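Local coordinates for protein trypanothione-dependent glyoxalase I (Leishmania major, PDB 2C21) that belongs to the glyoxalase/bleomycin resistance/dioxygenase superfamily, a metalloprotein that carries nickel(II) and has two subunits in its assembly, at residues 85-88 with 89-92; 124-127 with 128-131. One frame throughout, in Å; residues are numbered along the deposited sequence. Where two conformers were deposited one is given.

Interaction 1. Residues 85-88 with 89-92; sequences VEDV and KELV
The carboxylate of D87 turns back over the first turn of helix 88-97, its CG resting against E90 CB at 3.4 Å. With CG anti to the backbone N (chi1 -165°), the group comes round to the start of the helix, where OD1 accepts from E90 N at 3.0 Å. This N-H points straight at the oxygen (165°) but reaches it from well above the carboxylate plane. D87 occupies the N-cap position of helix 88-97, and this is its capping bond. A water adds a second grip, donating to D87 OD1 at 2.6 Å and accepting from K89 N. The carboxylates of D87 and E90 stand 75° apart, with D87 OD2 and E90 OE1 4.6 Å from each other; the E90 chain bends beyond CB and carries its carboxylate off from the cap.

Backbone bonds continue the turn: L91 N donates to D87 O, and V92 N to V88 O at 2.9 Å. On the buried side V88 and V92 run alongside each other in the same direction, with V88 CG1 and V92 CG2 4.0 Å apart. V85 meets L91 at about a right angle, its CG1 touching L91 CD2 at 3.8 Å. V88 and V92 both rest on A112 of strand 111-115, L91 packs on L124 of strand 121-126, and R7 of the second subunit lies against V85 and L91.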
loop_
_atom_site.group_PDB
_atom_site.type_symbol
_atom_site.label_atom_id
_atom_site.label_comp_id
_atom_site.label_asym_id
_atom_site.label_seq_id
_atom_site.Cartn_x
_atom_site.Cartn_y
_atom_site.Cartn_z
ATOM N N VAL A 85 6.186 -14.218 0.327
ATOM C CA VAL A 85 5.916 -15.510 0.933
ATOM C C VAL A 85 7.088 -16.473 0.705
ATOM O O VAL A 85 8.055 -16.132 0.016
ATOM C CB VAL A 85 4.593 -16.110 0.404
ATOM C CG1 VAL A 85 3.438 -15.137 0.663
ATOM C CG2 VAL A 85 4.685 -16.450 -1.087
ATOM N N GLU A 86 6.999 -17.656 1.307
ATOM C CA GLU A 86 8.032 -18.686 1.167
ATOM C C GLU A 86 7.766 -19.638 0.002
ATOM O O GLU A 86 8.714 -20.220 -0.570
ATOM C CB GLU A 86 8.147 -19.516 2.454
ATOM C CG GLU A 86 8.670 -18.735 3.657
ATOM C CD GLU A 86 8.993 -19.617 4.850
ATOM O OE1 GLU A 86 9.201 -20.836 4.663
ATOM O OE2 GLU A 86 9.046 -19.083 5.980
ATOM N N ASP A 87 6.478 -19.840 -0.299
ATOM C CA ASP A 87 6.056 -20.819 -1.305
ATOM C C ASP A 87 4.780 -20.292 -1.979
ATOM O O ASP A 87 3.631 -20.341 -1.406
ATOM C CB ASP A 87 5.831 -22.198 -0.678
ATOM C CG ASP A 87 5.764 -23.308 -1.719
ATOM O OD1 ASP A 87 5.389 -23.007 -2.880
ATOM O OD2 ASP A 87 6.070 -24.471 -1.374
ATOM N N VAL A 88 4.987 -19.764 -3.195
ATOM C CA VAL A 88 3.881 -19.213 -3.959
ATOM C C VAL A 88 2.963 -20.313 -4.458
ATOM O O VAL A 88 1.739 -20.200 -4.352
ATOM C CB VAL A 88 4.378 -18.368 -5.159
ATOM C CG1 VAL A 88 3.195 -17.790 -5.953
ATOM C CG2 VAL A 88 5.292 -17.264 -4.676
ATOM N N LYS A 89 3.556 -21.390 -4.972
ATOM C CA LYS A 89 2.776 -22.455 -5.566
ATOM C C LYS A 89 1.863 -23.050 -4.492
ATOM O O LYS A 89 0.648 -23.233 -4.728
ATOM C CB LYS A 89 3.697 -23.539 -6.155
ATOM C CG LYS A 89 2.990 -24.762 -6.750
ATOM C CD LYS A 89 3.949 -25.954 -6.876
ATOM C CE LYS A 89 3.256 -27.203 -7.400
ATOM N NZ LYS A 89 3.141 -27.222 -8.886
ATOM N N GLU A 90 2.424 -23.304 -3.308
ATOM C CA GLU A 90 1.683 -23.965 -2.232
ATOM C C GLU A 90 0.510 -23.093 -1.800
ATOM O O GLU A 90 -0.601 -23.588 -1.539
ATOM C CB GLU A 90 2.611 -24.282 -1.047
ATOM C CG GLU A 90 1.969 -25.025 0.131
ATOM C CD GLU A 90 1.574 -26.452 -0.187
ATOM O OE1 GLU A 90 2.293 -27.136 -0.951
ATOM O OE2 GLU A 90 0.541 -26.901 0.353
ATOM N N LEU A 91 0.756 -21.787 -1.755
ATOM C CA LEU A 91 -0.262 -20.860 -1.356
ATOM C C LEU A 91 -1.404 -20.860 -2.389
ATOM O O LEU A 91 -2.577 -20.962 -2.022
ATOM C CB LEU A 91 0.360 -19.472 -1.157
ATOM C CG LEU A 91 -0.511 -18.360 -0.566
ATOM C CD1 LEU A 91 -1.243 -18.818 0.684
ATOM C CD2 LEU A 91 0.364 -17.160 -0.280
ATOM N N VAL A 92 -0.996 -20.699 -3.679
ATOM C CA VAL A 92 -1.957 -20.572 -4.779
ATOM C C VAL A 92 -2.867 -21.782 -4.825
ATOM O O VAL A 92 -4.083 -21.637 -5.028
ATOM C CB VAL A 92 -1.258 -20.377 -6.161
ATOM C CG1 VAL A 92 -2.259 -20.524 -7.315
ATOM C CG2 VAL A 92 -0.579 -19.000 -6.232
HETATM O O HOH W 1 6.229 -22.082 -5.148
#

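Interaction 2. Residues 124-127 with 128-131; sequences LLNE and KTMM
E127 O accepts from M131 N at 2.9 Å, the shortest hydrogen bond between 124-127 and 128-131. The donor lies 23° out of the carbonyl plane, and M131 CG lies against the same oxygen, at 3.3 Å. One residue earlier, M130 N donates to N126 O at 3.0 Å; its N-H points closely at the acceptor (167°) and meets it almost in line with the C=O bond. These i to i+4 bonds open helix 127-141, with N126 in the N-cap position. The side-chain amide of N126 lies beside the start of the helix and crosses the T129 side chain at about a right angle.

The side chains divide round the turn. L125 and M130 meet obliquely, the thioether end of M130 reaching L125 CD1: M130 CE is 3.7 Å from that methyl and SD 3.9 Å. The bend of M130 at chi2 (66°) brings its end to the leucine. E127 and M131 also cross at a slant, with their CG atoms 4.0 Å apart. Beyond CG the E127 chain is extended, and its OE2 forms a salt bridge with R8 NH2 of the second subunit; M131 packs on the same arginine. K128 NZ is paired with E132 one turn along the helix.

Chemically, the contact is divided between backbone amides bonded to carbonyls at the helix start and an apolar contact between the L125 and M130 methyl ends. The side chain of L125 is about 5 Å from the bound nickel(II) ion and thus brings an apolar group close to the metal, while the E127 carboxylate carries its charge into the subunit interface.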
loop_
_atom_site.group_PDB
_atom_site.type_symbol
_atom_site.label_atom_id
_atom_site.label_comp_id
_atom_site.label_asym_id
_atom_site.label_seq_id
_atom_site.Cartn_x
_atom_site.Cartn_y
_atom_site.Cartn_z
ATOM N N LEU A 124 1.479 -12.119 -5.092
ATOM C CA LEU A 124 2.213 -13.022 -4.240
ATOM C C LEU A 124 3.585 -13.242 -4.844
ATOM O O LEU A 124 3.702 -13.636 -6.007
ATOM C CB LEU A 124 1.475 -14.355 -4.132
ATOM C CG LEU A 124 0.048 -14.248 -3.590
ATOM C CD1 LEU A 124 -0.643 -15.607 -3.682
ATOM C CD2 LEU A 124 0.078 -13.741 -2.159
ATOM N N LEU A 125 4.616 -12.983 -4.053
ATOM C CA LEU A 125 5.990 -13.081 -4.511
ATOM C C LEU A 125 6.811 -13.983 -3.615
ATOM O O LEU A 125 6.709 -13.917 -2.395
ATOM C CB LEU A 125 6.645 -11.708 -4.517
ATOM C CG LEU A 125 6.062 -10.670 -5.477
ATOM C CD1 LEU A 125 6.794 -9.358 -5.263
ATOM C CD2 LEU A 125 6.183 -11.128 -6.919
ATOM N N ASN A 126 7.650 -14.808 -4.224
ATOM C CA ASN A 126 8.660 -15.511 -3.450
ATOM C C ASN A 126 9.663 -14.477 -2.934
ATOM O O ASN A 126 10.425 -13.892 -3.715
ATOM C CB ASN A 126 9.359 -16.567 -4.295
ATOM C CG ASN A 126 10.296 -17.417 -3.474
ATOM O OD1 ASN A 126 10.023 -18.595 -3.205
ATOM N ND2 ASN A 126 11.398 -16.818 -3.042
ATOM N N GLU A 127 9.659 -14.246 -1.625
ATOM C CA GLU A 127 10.353 -13.084 -1.072
ATOM C C GLU A 127 11.849 -13.210 -1.215
ATOM O O GLU A 127 12.520 -12.209 -1.485
ATOM C CB GLU A 127 9.998 -12.854 0.395
ATOM C CG GLU A 127 10.758 -11.696 1.019
ATOM C CD GLU A 127 10.280 -11.341 2.425
ATOM O OE1 GLU A 127 9.310 -11.954 2.932
ATOM O OE2 GLU A 127 10.886 -10.432 3.028
ATOM N N LYS A 128 12.361 -14.432 -1.032
ATOM C CA LYS A 128 13.782 -14.702 -1.167
ATOM C C LYS A 128 14.260 -14.197 -2.529
ATOM O O LYS A 128 15.118 -13.302 -2.607
ATOM C CB LYS A 128 14.058 -16.208 -0.995
ATOM C CG LYS A 128 15.518 -16.605 -0.881
ATOM C CD LYS A 128 15.645 -18.122 -0.700
ATOM C CE LYS A 128 17.097 -18.600 -0.726
ATOM N NZ LYS A 128 17.747 -18.386 -2.058
ATOM N N THR A 129 13.663 -14.740 -3.590
ATOM C CA THR A 129 14.039 -14.415 -4.962
ATOM C C THR A 129 13.873 -12.919 -5.227
ATOM O O THR A 129 14.747 -12.283 -5.800
ATOM C CB THR A 129 13.194 -15.231 -5.979
ATOM O OG1 THR A 129 13.267 -16.625 -5.664
ATOM C CG2 THR A 129 13.691 -15.018 -7.397
ATOM N N MET A 130 12.758 -12.353 -4.783
ATOM C CA MET A 130 12.506 -10.919 -4.969
ATOM C C MET A 130 13.622 -10.053 -4.373
ATOM O O MET A 130 14.052 -9.077 -4.991
ATOM C CB MET A 130 11.151 -10.528 -4.368
ATOM C CG MET A 130 10.784 -9.055 -4.530
ATOM S SD MET A 130 10.525 -8.547 -6.233
ATOM C CE MET A 130 9.608 -7.013 -5.993
ATOM N N MET A 131 14.089 -10.413 -3.179
ATOM C CA MET A 131 15.095 -9.608 -2.488
ATOM C C MET A 131 16.502 -9.782 -3.086
ATOM O O MET A 131 17.291 -8.826 -3.125
ATOM C CB MET A 131 15.103 -9.936 -0.982
ATOM C CG MET A 131 13.839 -9.520 -0.211
ATOM S SD MET A 131 13.289 -7.829 -0.514
ATOM C CE MET A 131 11.854 -8.127 -1.525
#

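In the fold
Following the chain from the N terminus, interaction 1 comes first, where strand 78-85 gives way to helix 88-97; interaction 2 follows, where strand 121-126 passes into helix 127-141. Each closes a short local turn, and the two run in series, neither nested nor crossed. Their centres are nevertheless about 10 Å apart because the two strands are parallel neighbours in one mixed sheet. Across that boundary V85 N lies 2.8 Å from L125 O and V85 O 3.0 Å from E127 N, both probable hydrogen bonds. Separately, V88 CG2 packs on N126 N at 3.4 Å. Two strand-to-helix exits are thus joined side by side, and both touch the second subunit.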